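Local coordinates for leucine-rich repeat protein TpLRR (Treponema pallidum, PDB 6MLX) that is of unknown function but, as a probably secreted or periplasmic leucine-rich repeat protein, may serve as a scaffold for binding other molecules, at residues V131-S136 and A152-P157; G21-R26 and V45-T50; L163-F168 and F186-F191; R92-H97 and Q119-S124. All blocks are in the same frame, centred on the assembly; numbering follows the deposited sequence.

Contacts 1, 3 and 4 join repeats along the leucine-rich solenoid, whereas contact 2 sits toward its N-terminal end, on the other side of the chain's centre from contacts 1 and 3. Contacts 2 and 4 reach the same mixed sheet; contact 1 belongs to the separate three-stranded parallel sheet. Contacts 1 and 3 touch each other, V154 CG2 meeting F168 CE1 at 3.7 Å. All four are partly buried, each with an apolar inner side and a polar or mixed outer one. Backbone bonds between strands dominate contacts 1 and 2, a carboxylate and glycine turns mark contact 3, and histidines mark contact 4, the contact nearest the chain's centre.

Contact 1 (V131-S136 and A152-P157); sequences VVLPNS and ASVRLP
Two successive rungs of the leucine-rich repeat solenoid run side by side here, strands 130-132 and 153-155 pairing in parallel within a three-stranded sheet completed by strand 176-178. The backbone carries the pairing: V131 N donates to S153 O, R155 N returns a bond to V131 O, and L133 N reaches R155 O at 2.9 Å, beyond the end of the first strand. V131 O is gripped further, by the V154 CA-H and by a water that also donates to S153 OG, a hydroxyl bonded in addition to E176.

Apolar contacts fill the face holding V131 and V154, which lie alongside each other with CG1 of V131 4.1 Å from CG2 of V154. L133 has its CG anti to the carbonyl carbon (chi1 -60°); its CD1 loosely touches V154 CG1 and L156 CD2, while its CB lies 3.9 Å from P157 CD. P157 in turn lays its CB 3.5 Å from P134 O. N135 OD1 approaches the same proline but is bonded to V158 N, tying the turn after the strand to the next rung.

On the other face, V132 and R155 run alongside. R155 leaves with CG anti to the backbone N and bends at chi3 (-57°), which folds its guanidinium over the valine: V132 CG2 lies 4.2 Å above the guanidinium plane, while V132 CG1 approaches R155 NH1 to 3.4 Å.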
loop_
_atom_site.group_PDB
_atom_site.type_symbol
_atom_site.label_atom_id
_atom_site.label_comp_id
_atom_site.label_asym_id
_atom_site.label_seq_id
_atom_site.Cartn_x
_atom_site.Cartn_y
_atom_site.Cartn_z
ATOM N N VAL A 131 -10.552 -0.510 -0.522
ATOM C CA VAL A 131 -9.472 -1.193 0.189
ATOM C C VAL A 131 -10.040 -1.872 1.426
ATOM O O VAL A 131 -10.888 -1.322 2.140
ATOM C CB VAL A 131 -8.265 -0.284 0.552
ATOM C CG1 VAL A 131 -8.451 1.120 0.092
ATOM C CG2 VAL A 131 -7.910 -0.350 2.048
ATOM N N VAL A 132 -9.586 -3.096 1.632
ATOM C CA VAL A 132 -9.943 -3.909 2.778
ATOM C C VAL A 132 -8.653 -4.209 3.508
ATOM O O VAL A 132 -7.766 -4.865 2.957
ATOM C CB VAL A 132 -10.647 -5.205 2.357
ATOM C CG1 VAL A 132 -10.842 -6.111 3.561
ATOM C CG2 VAL A 132 -11.971 -4.870 1.672
ATOM N N LEU A 133 -8.542 -3.721 4.728
ATOM C CA LEU A 133 -7.344 -3.954 5.513
ATOM C C LEU A 133 -7.575 -5.175 6.396
ATOM O O LEU A 133 -8.492 -5.156 7.226
ATOM C CB LEU A 133 -7.004 -2.729 6.349
ATOM C CG LEU A 133 -6.738 -1.436 5.551
ATOM C CD1 LEU A 133 -6.679 -0.203 6.443
ATOM C CD2 LEU A 133 -5.454 -1.552 4.719
ATOM N N PRO A 134 -6.807 -6.252 6.234
ATOM C CA PRO A 134 -6.980 -7.432 7.095
ATOM C C PRO A 134 -6.692 -7.122 8.559
ATOM O O PRO A 134 -6.041 -6.133 8.903
ATOM C CB PRO A 134 -5.956 -8.431 6.539
ATOM C CG PRO A 134 -5.626 -7.914 5.161
ATOM C CD PRO A 134 -5.716 -6.429 5.268
ATOM N N ASN A 135 -7.180 -8.004 9.434
ATOM C CA ASN A 135 -6.985 -7.793 10.863
ATOM C C ASN A 135 -5.518 -7.929 11.278
ATOM O O ASN A 135 -5.144 -7.433 12.342
ATOM C CB ASN A 135 -7.876 -8.753 11.660
ATOM C CG ASN A 135 -9.375 -8.399 11.561
ATOM O OD1 ASN A 135 -9.742 -7.262 11.261
ATOM N ND2 ASN A 135 -10.235 -9.381 11.822
ATOM N N SER A 136 -4.678 -8.559 10.447
ATOM C CA SER A 136 -3.245 -8.652 10.720
ATOM C C SER A 136 -2.551 -7.293 10.705
ATOM O O SER A 136 -1.470 -7.153 11.291
ATOM C CB SER A 136 -2.579 -9.560 9.689
ATOM O OG SER A 136 -2.815 -9.107 8.354
ATOM N N ALA A 152 -13.503 5.101 -2.309
ATOM C CA ALA A 152 -14.882 5.164 -1.848
ATOM C C ALA A 152 -15.118 4.414 -0.541
ATOM O O ALA A 152 -15.977 4.819 0.246
ATOM C CB ALA A 152 -15.824 4.608 -2.925
ATOM N N SER A 153 -14.369 3.347 -0.287
ATOM C CA SER A 153 -14.664 2.427 0.803
ATOM C C SER A 153 -13.374 1.887 1.400
ATOM O O SER A 153 -12.528 1.363 0.672
ATOM C CB SER A 153 -15.524 1.253 0.306
ATOM O OG SER A 153 -15.773 0.341 1.356
ATOM N N VAL A 154 -13.246 1.987 2.719
ATOM C CA VAL A 154 -12.113 1.441 3.459
ATOM C C VAL A 154 -12.650 0.638 4.632
ATOM O O VAL A 154 -13.434 1.159 5.436
ATOM C CB VAL A 154 -11.165 2.541 3.982
ATOM C CG1 VAL A 154 -10.096 1.926 4.891
ATOM C CG2 VAL A 154 -10.519 3.286 2.835
ATOM N N ARG A 155 -12.236 -0.618 4.737
ATOM C CA ARG A 155 -12.499 -1.414 5.927
ATOM C C ARG A 155 -11.226 -1.441 6.763
ATOM O O ARG A 155 -10.164 -1.840 6.274
ATOM C CB ARG A 155 -12.952 -2.832 5.586
ATOM C CG ARG A 155 -13.290 -3.698 6.828
ATOM C CD ARG A 155 -13.442 -5.187 6.453
ATOM N NE ARG A 155 -14.464 -5.391 5.426
ATOM C CZ ARG A 155 -14.555 -6.468 4.646
ATOM N NH1 ARG A 155 -13.681 -7.466 4.761
ATOM N NH2 ARG A 155 -15.516 -6.540 3.736
ATOM N N LEU A 156 -11.337 -0.998 8.007
ATOM C CA LEU A 156 -10.210 -0.936 8.917
ATOM C C LEU A 156 -9.961 -2.296 9.568
ATOM O O LEU A 156 -10.867 -3.131 9.651
ATOM C CB LEU A 156 -10.476 0.111 9.991
ATOM C CG LEU A 156 -10.613 1.559 9.514
ATOM C CD1 LEU A 156 -11.221 2.391 10.623
ATOM C CD2 LEU A 156 -9.263 2.108 9.113
ATOM N N PRO A 157 -8.735 -2.539 10.047
ATOM C CA PRO A 157 -8.501 -3.730 10.876
ATOM C C PRO A 157 -9.331 -3.633 12.149
ATOM O O PRO A 157 -9.545 -2.548 12.692
ATOM C CB PRO A 157 -6.996 -3.667 11.185
ATOM C CG PRO A 157 -6.440 -2.615 10.314
ATOM C CD PRO A 157 -7.554 -1.663 10.020
HETATM O O HOH W 1 -13.947 -1.530 1.657
#

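Contact 2 (G21-R26 and V45-T50); sequences GIIITR and VVEVAT
Three backbone hydrogen bonds form the first shell between parallel strands 22-27 and 43-48. V46 N donates to I22 O, I24 N to E47 O, and A49 N to I24 O at 2.8 Å. The register slips by one residue between I22-V45 and I23-E47, a beta bulge at V46. E47 N is buried there without a partner; it lies 3.7 Å from I22 O, whose bond goes to V46 N.

Side chains pack on both faces. Where I22, I24, V45 and V48 point, I24 CG1 crosses obliquely onto V45 CG1 at 3.6 Å, and V45 CG2 meets I22 CB. On the other face I23 and E47 run alongside. The glutamate is extended, CG anti to the backbone N (chi1 175°), so its aliphatic part and carboxylate lie along the isoleucine, with OE2 3.9 Å from I23 CD1. I23 CG2 also rests on A49 CB at 3.6 Å.

Further out, strand 11-15 flanks strand 22-27 on its other edge and pairs antiparallel with it; T25 and R26 both face Q12 there in a classic bulge. F11, Y13 and L36 pack around I24. V45 O accepts from S67 OG, and a water donates to both T25 O and T50 O where the segments splay apart.

Apolar side chains on one face and a carboxylate lying against an aliphatic neighbour on the other imply a sheet with a hydrophobic inner side and a mixed outer one, here where the N-terminal hairpin meets the first repeats of the solenoid.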
loop_
_atom_site.group_PDB
_atom_site.type_symbol
_atom_site.label_atom_id
_atom_site.label_comp_id
_atom_site.label_asym_id
_atom_site.label_seq_id
_atom_site.Cartn_x
_atom_site.Cartn_y
_atom_site.Cartn_z
ATOM N N GLY A 21 18.774 -15.327 1.112
ATOM C CA GLY A 21 17.731 -14.802 0.248
ATOM C C GLY A 21 18.221 -13.667 -0.623
ATOM O O GLY A 21 19.236 -13.022 -0.340
ATOM N N ILE A 22 17.462 -13.420 -1.688
ATOM C CA ILE A 22 17.790 -12.425 -2.706
ATOM C C ILE A 22 16.931 -11.189 -2.476
ATOM O O ILE A 22 15.707 -11.298 -2.304
ATOM C CB ILE A 22 17.565 -12.997 -4.122
ATOM C CG1 ILE A 22 18.443 -14.232 -4.360
ATOM C CG2 ILE A 22 17.836 -11.946 -5.196
ATOM C CD1 ILE A 22 19.919 -13.977 -4.140
ATOM N N ILE A 23 17.571 -10.019 -2.453
ATOM C CA ILE A 23 16.914 -8.717 -2.420
ATOM C C ILE A 23 16.977 -8.128 -3.824
ATOM O O ILE A 23 18.070 -7.944 -4.369
ATOM C CB ILE A 23 17.595 -7.774 -1.420
ATOM C CG1 ILE A 23 17.540 -8.359 -0.001
ATOM C CG2 ILE A 23 17.008 -6.339 -1.539
ATOM C CD1 ILE A 23 18.426 -7.647 1.019
ATOM N N ILE A 24 15.823 -7.826 -4.413
ATOM C CA ILE A 24 15.791 -7.250 -5.756
ATOM C C ILE A 24 15.975 -5.740 -5.642
ATOM O O ILE A 24 15.173 -5.050 -5.002
ATOM C CB ILE A 24 14.484 -7.592 -6.483
ATOM C CG1 ILE A 24 14.328 -9.100 -6.629
ATOM C CG2 ILE A 24 14.449 -6.939 -7.863
ATOM C CD1 ILE A 24 15.342 -9.741 -7.541
ATOM N N THR A 25 17.045 -5.225 -6.250
ATOM C CA THR A 25 17.386 -3.817 -6.129
ATOM C C THR A 25 16.994 -3.000 -7.350
ATOM O O THR A 25 16.816 -1.783 -7.223
ATOM C CB THR A 25 18.890 -3.648 -5.869
ATOM O OG1 THR A 25 19.628 -4.200 -6.968
ATOM C CG2 THR A 25 19.281 -4.378 -4.613
ATOM N N ARG A 26 16.856 -3.617 -8.518
ATOM C CA ARG A 26 16.410 -2.828 -9.658
ATOM C C ARG A 26 15.821 -3.760 -10.710
ATOM O O ARG A 26 16.320 -4.868 -10.933
ATOM C CB ARG A 26 17.557 -1.976 -10.235
ATOM C CG ARG A 26 17.158 -1.009 -11.346
ATOM C CD ARG A 26 16.139 0.056 -10.834
ATOM N NE ARG A 26 16.096 1.251 -11.687
ATOM C CZ ARG A 26 15.012 2.000 -11.903
ATOM N NH1 ARG A 26 13.846 1.692 -11.361
ATOM N NH2 ARG A 26 15.094 3.066 -12.687
ATOM N N VAL A 45 13.584 -15.172 -3.256
ATOM C CA VAL A 45 13.521 -13.722 -3.412
ATOM C C VAL A 45 12.607 -13.173 -2.318
ATOM O O VAL A 45 11.387 -13.374 -2.359
ATOM C CB VAL A 45 13.024 -13.331 -4.809
ATOM C CG1 VAL A 45 12.804 -11.828 -4.888
ATOM C CG2 VAL A 45 14.013 -13.787 -5.881
ATOM N N VAL A 46 13.191 -12.465 -1.348
ATOM C CA VAL A 46 12.496 -12.123 -0.107
ATOM C C VAL A 46 12.190 -10.637 0.045
ATOM O O VAL A 46 11.450 -10.269 0.976
ATOM C CB VAL A 46 13.282 -12.614 1.127
ATOM C CG1 VAL A 46 13.357 -14.132 1.128
ATOM C CG2 VAL A 46 14.665 -12.015 1.130
ATOM N N GLU A 47 12.734 -9.770 -0.809
ATOM C CA GLU A 47 12.550 -8.339 -0.623
ATOM C C GLU A 47 12.588 -7.618 -1.966
ATOM O O GLU A 47 13.372 -7.976 -2.851
ATOM C CB GLU A 47 13.618 -7.783 0.319
ATOM C CG GLU A 47 13.595 -6.275 0.495
ATOM C CD GLU A 47 14.557 -5.810 1.577
ATOM O OE1 GLU A 47 14.967 -4.634 1.559
ATOM O OE2 GLU A 47 14.905 -6.631 2.449
ATOM N N VAL A 48 11.721 -6.618 -2.119
ATOM C CA VAL A 48 11.809 -5.653 -3.213
ATOM C C VAL A 48 12.346 -4.357 -2.615
ATOM O O VAL A 48 11.624 -3.653 -1.900
ATOM C CB VAL A 48 10.456 -5.428 -3.903
ATOM C CG1 VAL A 48 10.596 -4.372 -5.006
ATOM C CG2 VAL A 48 9.892 -6.720 -4.460
ATOM N N ALA A 49 13.604 -4.027 -2.918
ATOM C CA ALA A 49 14.320 -2.960 -2.227
ATOM C C ALA A 49 13.817 -1.570 -2.621
ATOM O O ALA A 49 13.071 -1.382 -3.588
ATOM C CB ALA A 49 15.822 -3.041 -2.509
ATOM N N THR A 50 14.250 -0.593 -1.829
ATOM C CA THR A 50 14.041 0.832 -2.064
ATOM C C THR A 50 14.143 1.198 -3.542
ATOM O O THR A 50 15.152 0.919 -4.192
ATOM C CB THR A 50 15.079 1.615 -1.249
ATOM O OG1 THR A 50 14.789 1.484 0.154
ATOM C CG2 THR A 50 15.064 3.086 -1.618
HETATM O O HOH W 2 17.246 -0.635 -4.454
#

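Contact 3 (L163-F168 and F186-F191); sequences LADGLF and FGVGVF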
loop_
_atom_site.group_PDB
_atom_site.type_symbol
_atom_site.label_atom_id
_atom_site.label_comp_id
_atom_site.label_asym_id
_atom_site.label_seq_id
_atom_site.Cartn_x
_atom_site.Cartn_y
_atom_site.Cartn_z
ATOM N N LEU A 163 -5.954 6.374 14.165
ATOM C CA LEU A 163 -5.938 6.789 12.767
ATOM C C LEU A 163 -4.888 7.896 12.641
ATOM O O LEU A 163 -5.064 8.994 13.180
ATOM C CB LEU A 163 -7.316 7.258 12.306
ATOM C CG LEU A 163 -8.422 6.206 12.439
ATOM C CD1 LEU A 163 -9.730 6.757 11.929
ATOM C CD2 LEU A 163 -8.059 4.943 11.688
ATOM N N ALA A 164 -3.805 7.599 11.931
ATOM C CA ALA A 164 -2.634 8.465 11.907
ATOM C C ALA A 164 -2.936 9.792 11.206
ATOM O O ALA A 164 -3.965 9.968 10.542
ATOM C CB ALA A 164 -1.469 7.758 11.214
ATOM N N ASP A 165 -1.991 10.724 11.346
ATOM C CA ASP A 165 -2.108 12.058 10.771
ATOM C C ASP A 165 -2.435 11.997 9.282
ATOM O O ASP A 165 -1.781 11.285 8.517
ATOM C CB ASP A 165 -0.801 12.836 10.961
ATOM C CG ASP A 165 -0.521 13.214 12.419
ATOM O OD1 ASP A 165 -1.357 12.995 13.323
ATOM O OD2 ASP A 165 0.565 13.770 12.644
ATOM N N GLY A 166 -3.441 12.763 8.879
ATOM C CA GLY A 166 -3.794 12.902 7.476
ATOM C C GLY A 166 -4.051 11.597 6.746
ATOM O O GLY A 166 -3.866 11.524 5.527
ATOM N N LEU A 167 -4.478 10.561 7.482
ATOM C CA LEU A 167 -4.624 9.230 6.888
ATOM C C LEU A 167 -5.489 9.270 5.628
ATOM O O LEU A 167 -5.122 8.704 4.600
ATOM C CB LEU A 167 -5.202 8.249 7.912
ATOM C CG LEU A 167 -5.435 6.812 7.434
ATOM C CD1 LEU A 167 -4.132 6.179 6.982
ATOM C CD2 LEU A 167 -6.064 5.996 8.530
ATOM N N PHE A 168 -6.627 9.962 5.681
ATOM C CA PHE A 168 -7.542 10.059 4.544
ATOM C C PHE A 168 -7.634 11.482 3.989
ATOM O O PHE A 168 -8.657 11.869 3.414
ATOM C CB PHE A 168 -8.933 9.548 4.929
ATOM C CG PHE A 168 -8.947 8.118 5.387
ATOM C CD1 PHE A 168 -8.662 7.084 4.495
ATOM C CD2 PHE A 168 -9.243 7.802 6.707
ATOM C CE1 PHE A 168 -8.680 5.764 4.915
ATOM C CE2 PHE A 168 -9.257 6.476 7.138
ATOM C CZ PHE A 168 -8.963 5.462 6.241
ATOM N N PHE A 186 -7.253 9.775 17.315
ATOM C CA PHE A 186 -7.129 10.433 16.027
ATOM C C PHE A 186 -5.888 11.312 15.990
ATOM O O PHE A 186 -5.663 12.126 16.888
ATOM C CB PHE A 186 -8.373 11.265 15.716
ATOM C CG PHE A 186 -9.653 10.463 15.675
ATOM C CD1 PHE A 186 -10.421 10.302 16.810
ATOM C CD2 PHE A 186 -10.092 9.890 14.494
ATOM C CE1 PHE A 186 -11.608 9.576 16.775
ATOM C CE2 PHE A 186 -11.278 9.162 14.449
ATOM C CZ PHE A 186 -12.039 9.016 15.587
ATOM N N GLY A 187 -5.090 11.144 14.946
ATOM C CA GLY A 187 -4.078 12.115 14.619
ATOM C C GLY A 187 -4.707 13.379 14.055
ATOM O O GLY A 187 -5.923 13.573 14.044
ATOM N N VAL A 188 -3.837 14.248 13.560
ATOM C CA VAL A 188 -4.233 15.578 13.099
ATOM C C VAL A 188 -4.746 15.498 11.664
ATOM O O VAL A 188 -4.115 14.882 10.798
ATOM C CB VAL A 188 -3.049 16.555 13.213
ATOM C CG1 VAL A 188 -3.371 17.892 12.540
ATOM C CG2 VAL A 188 -2.667 16.755 14.689
ATOM N N GLY A 189 -5.883 16.140 11.412
ATOM C CA GLY A 189 -6.404 16.256 10.060
ATOM C C GLY A 189 -6.688 14.934 9.380
ATOM O O GLY A 189 -6.487 14.817 8.167
ATOM N N VAL A 190 -7.151 13.930 10.137
ATOM C CA VAL A 190 -7.397 12.601 9.570
ATOM C C VAL A 190 -8.282 12.692 8.325
ATOM O O VAL A 190 -7.971 12.110 7.278
ATOM C CB VAL A 190 -8.013 11.673 10.632
ATOM C CG1 VAL A 190 -8.498 10.390 9.994
ATOM C CG2 VAL A 190 -6.993 11.372 11.744
ATOM N N PHE A 191 -9.395 13.435 8.420
ATOM C CA PHE A 191 -10.437 13.447 7.397
ATOM C C PHE A 191 -10.527 14.776 6.643
ATOM O O PHE A 191 -11.582 15.080 6.066
ATOM C CB PHE A 191 -11.798 13.121 8.014
ATOM C CG PHE A 191 -11.878 11.758 8.636
ATOM C CD1 PHE A 191 -11.948 10.620 7.844
ATOM C CD2 PHE A 191 -11.895 11.608 10.012
ATOM C CE1 PHE A 191 -12.033 9.360 8.406
ATOM C CE2 PHE A 191 -11.983 10.338 10.587
ATOM C CZ PHE A 191 -12.054 9.218 9.782
#
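Equivalent turns of two consecutive coils of the leucine-rich repeat solenoid stack here, each following a short strand that ends in the parallel bridge L163-F186. L163 can be followed inward. Its CB meets V190 CG1 at 4.1 Å; CG, anti to the carbonyl carbon (chi1 -59°), then carries CD1 between two rings, 3.8 Å from F186 CE2 and 4.0 Å from F191 CZ. The other branch, CD2, packs on L156, which follows strand 153-155.

Three main-chain hydrogen bonds join the two turns. G187 N donates to L163 O nearly along the C=O axis, G166 N to V188 O, and F168 N to V190 O. The G166 CA-H also points at G189 O. G166 and G189 both have positive phi, which favours glycine, and G166 lies within the type II turn from A164 to L167. G187 has no side chain, which lets D165 come close: with CG anti to the carbonyl carbon, D165 OD1 lies 3.1 Å from G187 CA.

Inside, F168 and F191 lie alongside with planes 15° apart but slid so far that they barely overlap, CD2 of F168 touching CE1 of F191 at 3.6 Å. V190 CG1 sits over the centre of the F191 ring, and L167 CG over that of F168. L177 packs against both phenylalanines, and Y210 meets the F186 and F191 rings edge-to-face, its hydroxyl hydrogen-bonded to F191 N.

At the outer edge V188 N donates to D165 OD1 over 2.8 Å, approaching from above the carboxylate plane.

Contact 4 (R92-H97 and Q119-S124); sequences REIRHH and QDVFSS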
loop_
_atom_site.group_PDB
_atom_site.type_symbol
_atom_site.label_atom_id
_atom_site.label_comp_id
_atom_site.label_asym_id
_atom_site.label_seq_id
_atom_site.Cartn_x
_atom_site.Cartn_y
_atom_site.Cartn_z
ATOM N N ARG A 92 4.803 -8.969 4.618
ATOM C CA ARG A 92 4.659 -8.474 5.987
ATOM C C ARG A 92 4.635 -6.960 6.103
ATOM O O ARG A 92 3.972 -6.441 7.004
ATOM C CB ARG A 92 5.803 -8.980 6.881
ATOM C CG ARG A 92 6.257 -10.398 6.593
ATOM C CD ARG A 92 5.562 -11.381 7.518
ATOM N NE ARG A 92 6.045 -11.140 8.868
ATOM C CZ ARG A 92 5.313 -11.364 9.942
ATOM N NH1 ARG A 92 4.079 -11.850 9.798
ATOM N NH2 ARG A 92 5.815 -11.120 11.150
ATOM N N GLU A 93 5.359 -6.243 5.242
ATOM C CA GLU A 93 5.543 -4.805 5.405
ATOM C C GLU A 93 5.648 -4.125 4.046
ATOM O O GLU A 93 6.295 -4.637 3.128
ATOM C CB GLU A 93 6.794 -4.485 6.231
ATOM C CG GLU A 93 7.052 -2.979 6.437
ATOM C CD GLU A 93 8.166 -2.708 7.442
ATOM O OE1 GLU A 93 8.786 -3.680 7.892
ATOM O OE2 GLU A 93 8.419 -1.534 7.804
ATOM N N ILE A 94 5.014 -2.963 3.937
ATOM C CA ILE A 94 5.126 -2.086 2.779
ATOM C C ILE A 94 5.620 -0.748 3.311
ATOM O O ILE A 94 4.917 -0.087 4.089
ATOM C CB ILE A 94 3.788 -1.930 2.041
ATOM C CG1 ILE A 94 3.251 -3.285 1.597
ATOM C CG2 ILE A 94 3.945 -1.012 0.848
ATOM C CD1 ILE A 94 1.887 -3.223 0.960
ATOM N N ARG A 95 6.824 -0.349 2.901
ATOM C CA ARG A 95 7.463 0.839 3.445
ATOM C C ARG A 95 6.963 2.106 2.744
ATOM O O ARG A 95 6.194 2.063 1.779
ATOM C CB ARG A 95 8.983 0.702 3.367
ATOM C CG ARG A 95 9.486 -0.375 4.297
ATOM C CD ARG A 95 10.972 -0.335 4.545
ATOM N NE ARG A 95 11.258 -1.097 5.761
ATOM C CZ ARG A 95 12.425 -1.672 6.036
ATOM N NH1 ARG A 95 13.422 -1.589 5.166
ATOM N NH2 ARG A 95 12.575 -2.354 7.170
ATOM N N HIS A 96 7.397 3.249 3.255
ATOM C CA HIS A 96 6.730 4.498 2.926
ATOM C C HIS A 96 6.853 4.834 1.434
ATOM O O HIS A 96 7.833 4.490 0.763
ATOM C CB HIS A 96 7.260 5.631 3.815
ATOM C CG HIS A 96 8.703 5.969 3.608
ATOM N ND1 HIS A 96 9.118 6.920 2.699
ATOM C CD2 HIS A 96 9.823 5.522 4.227
ATOM C CE1 HIS A 96 10.433 7.026 2.749
ATOM N NE2 HIS A 96 10.889 6.191 3.669
ATOM N N HIS A 97 5.797 5.448 0.908
ATOM C CA HIS A 97 5.682 5.896 -0.481
ATOM C C HIS A 97 5.756 4.760 -1.490
ATOM O O HIS A 97 5.938 5.021 -2.682
ATOM C CB HIS A 97 6.756 6.951 -0.828
ATOM C CG HIS A 97 6.621 8.232 -0.064
ATOM N ND1 HIS A 97 7.187 8.418 1.176
ATOM C CD2 HIS A 97 5.976 9.389 -0.362
ATOM C CE1 HIS A 97 6.897 9.631 1.613
ATOM N NE2 HIS A 97 6.165 10.242 0.698
ATOM N N GLN A 119 4.130 5.336 6.016
ATOM C CA GLN A 119 3.549 6.628 5.653
ATOM C C GLN A 119 3.391 6.762 4.141
ATOM O O GLN A 119 4.235 6.297 3.370
ATOM C CB GLN A 119 4.427 7.782 6.165
ATOM C CG GLN A 119 4.620 7.832 7.656
ATOM C CD GLN A 119 5.425 9.047 8.118
ATOM O OE1 GLN A 119 5.240 9.527 9.242
ATOM N NE2 GLN A 119 6.324 9.541 7.260
ATOM N N ASP A 120 2.298 7.410 3.722
ATOM C CA ASP A 120 2.100 7.857 2.336
ATOM C C ASP A 120 2.214 6.725 1.313
ATOM O O ASP A 120 2.567 6.962 0.152
ATOM C CB ASP A 120 3.074 8.991 1.977
ATOM C CG ASP A 120 2.871 10.229 2.847
ATOM O OD1 ASP A 120 1.931 10.992 2.588
ATOM O OD2 ASP A 120 3.624 10.426 3.816
ATOM N N VAL A 121 1.891 5.488 1.709
ATOM C CA VAL A 121 2.163 4.351 0.833
ATOM C C VAL A 121 1.326 4.438 -0.435
ATOM O O VAL A 121 1.819 4.173 -1.538
ATOM C CB VAL A 121 1.938 3.020 1.574
ATOM C CG1 VAL A 121 1.740 1.882 0.570
ATOM C CG2 VAL A 121 3.135 2.717 2.484
ATOM N N PHE A 122 0.056 4.815 -0.306
ATOM C CA PHE A 122 -0.821 4.954 -1.461
ATOM C C PHE A 122 -1.135 6.416 -1.743
ATOM O O PHE A 122 -2.175 6.736 -2.317
ATOM C CB PHE A 122 -2.088 4.122 -1.269
ATOM C CG PHE A 122 -1.799 2.656 -1.100
ATOM C CD1 PHE A 122 -1.475 1.869 -2.203
ATOM C CD2 PHE A 122 -1.784 2.074 0.163
ATOM C CE1 PHE A 122 -1.172 0.521 -2.050
ATOM C CE2 PHE A 122 -1.496 0.734 0.322
ATOM C CZ PHE A 122 -1.172 -0.045 -0.782
ATOM N N SER A 123 -0.229 7.306 -1.339
ATOM C CA SER A 123 -0.353 8.728 -1.641
ATOM C C SER A 123 -0.535 8.937 -3.141
ATOM O O SER A 123 0.208 8.379 -3.951
ATOM C CB SER A 123 0.895 9.474 -1.144
ATOM O OG SER A 123 0.797 10.868 -1.425
ATOM N N SER A 124 -1.556 9.713 -3.505
ATOM C CA SER A 124 -1.858 10.041 -4.908
ATOM C C SER A 124 -2.159 8.809 -5.758
ATOM O O SER A 124 -1.938 8.814 -6.971
ATOM C CB SER A 124 -0.725 10.851 -5.553
ATOM O OG SER A 124 -0.685 12.161 -5.020
#
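H97 turns its CG anti to the carbonyl carbon (chi1 -65°), and D120 does the same, so ring and side chain run alongside, the carboxylate tilted only 19° from the imidazole plane. D120 CB then sits over one face of the H97 ring, 3.8 Å from its centroid, in a CH-pi contact. H96 takes the crowded position between backbone N and carbonyl carbon (chi1 65°), bringing its ND1 to 2.9 Å from H97 ND1 in a hydrogen bond whose proton could sit on either ring.

H97 N donates to Q119 O nearly along the C=O axis, at 3.0 Å. H96 CA also lies close to that oxygen, its C-H well off a straight line, whereas the H97 CA-H aims better, at D120 O. I94 crosses V121 at about a right angle, with CG2 of I94 3.6 Å from CG1 of V121, while V121 CG2 lies 3.2 Å from R95 O.

The D120 carboxylate is salt-bridged to R146, and H74 stacks on H97. The nearby carboxylate, with OD2 4.0 Å from H97 NE2, could favour a protonated H97, though the salt bridge would temper this. Such stacking of a turn on its counterpart one coil on, apolar side chains inward as I94 and V121 are here, is characteristic of the leucine-rich repeat solenoid.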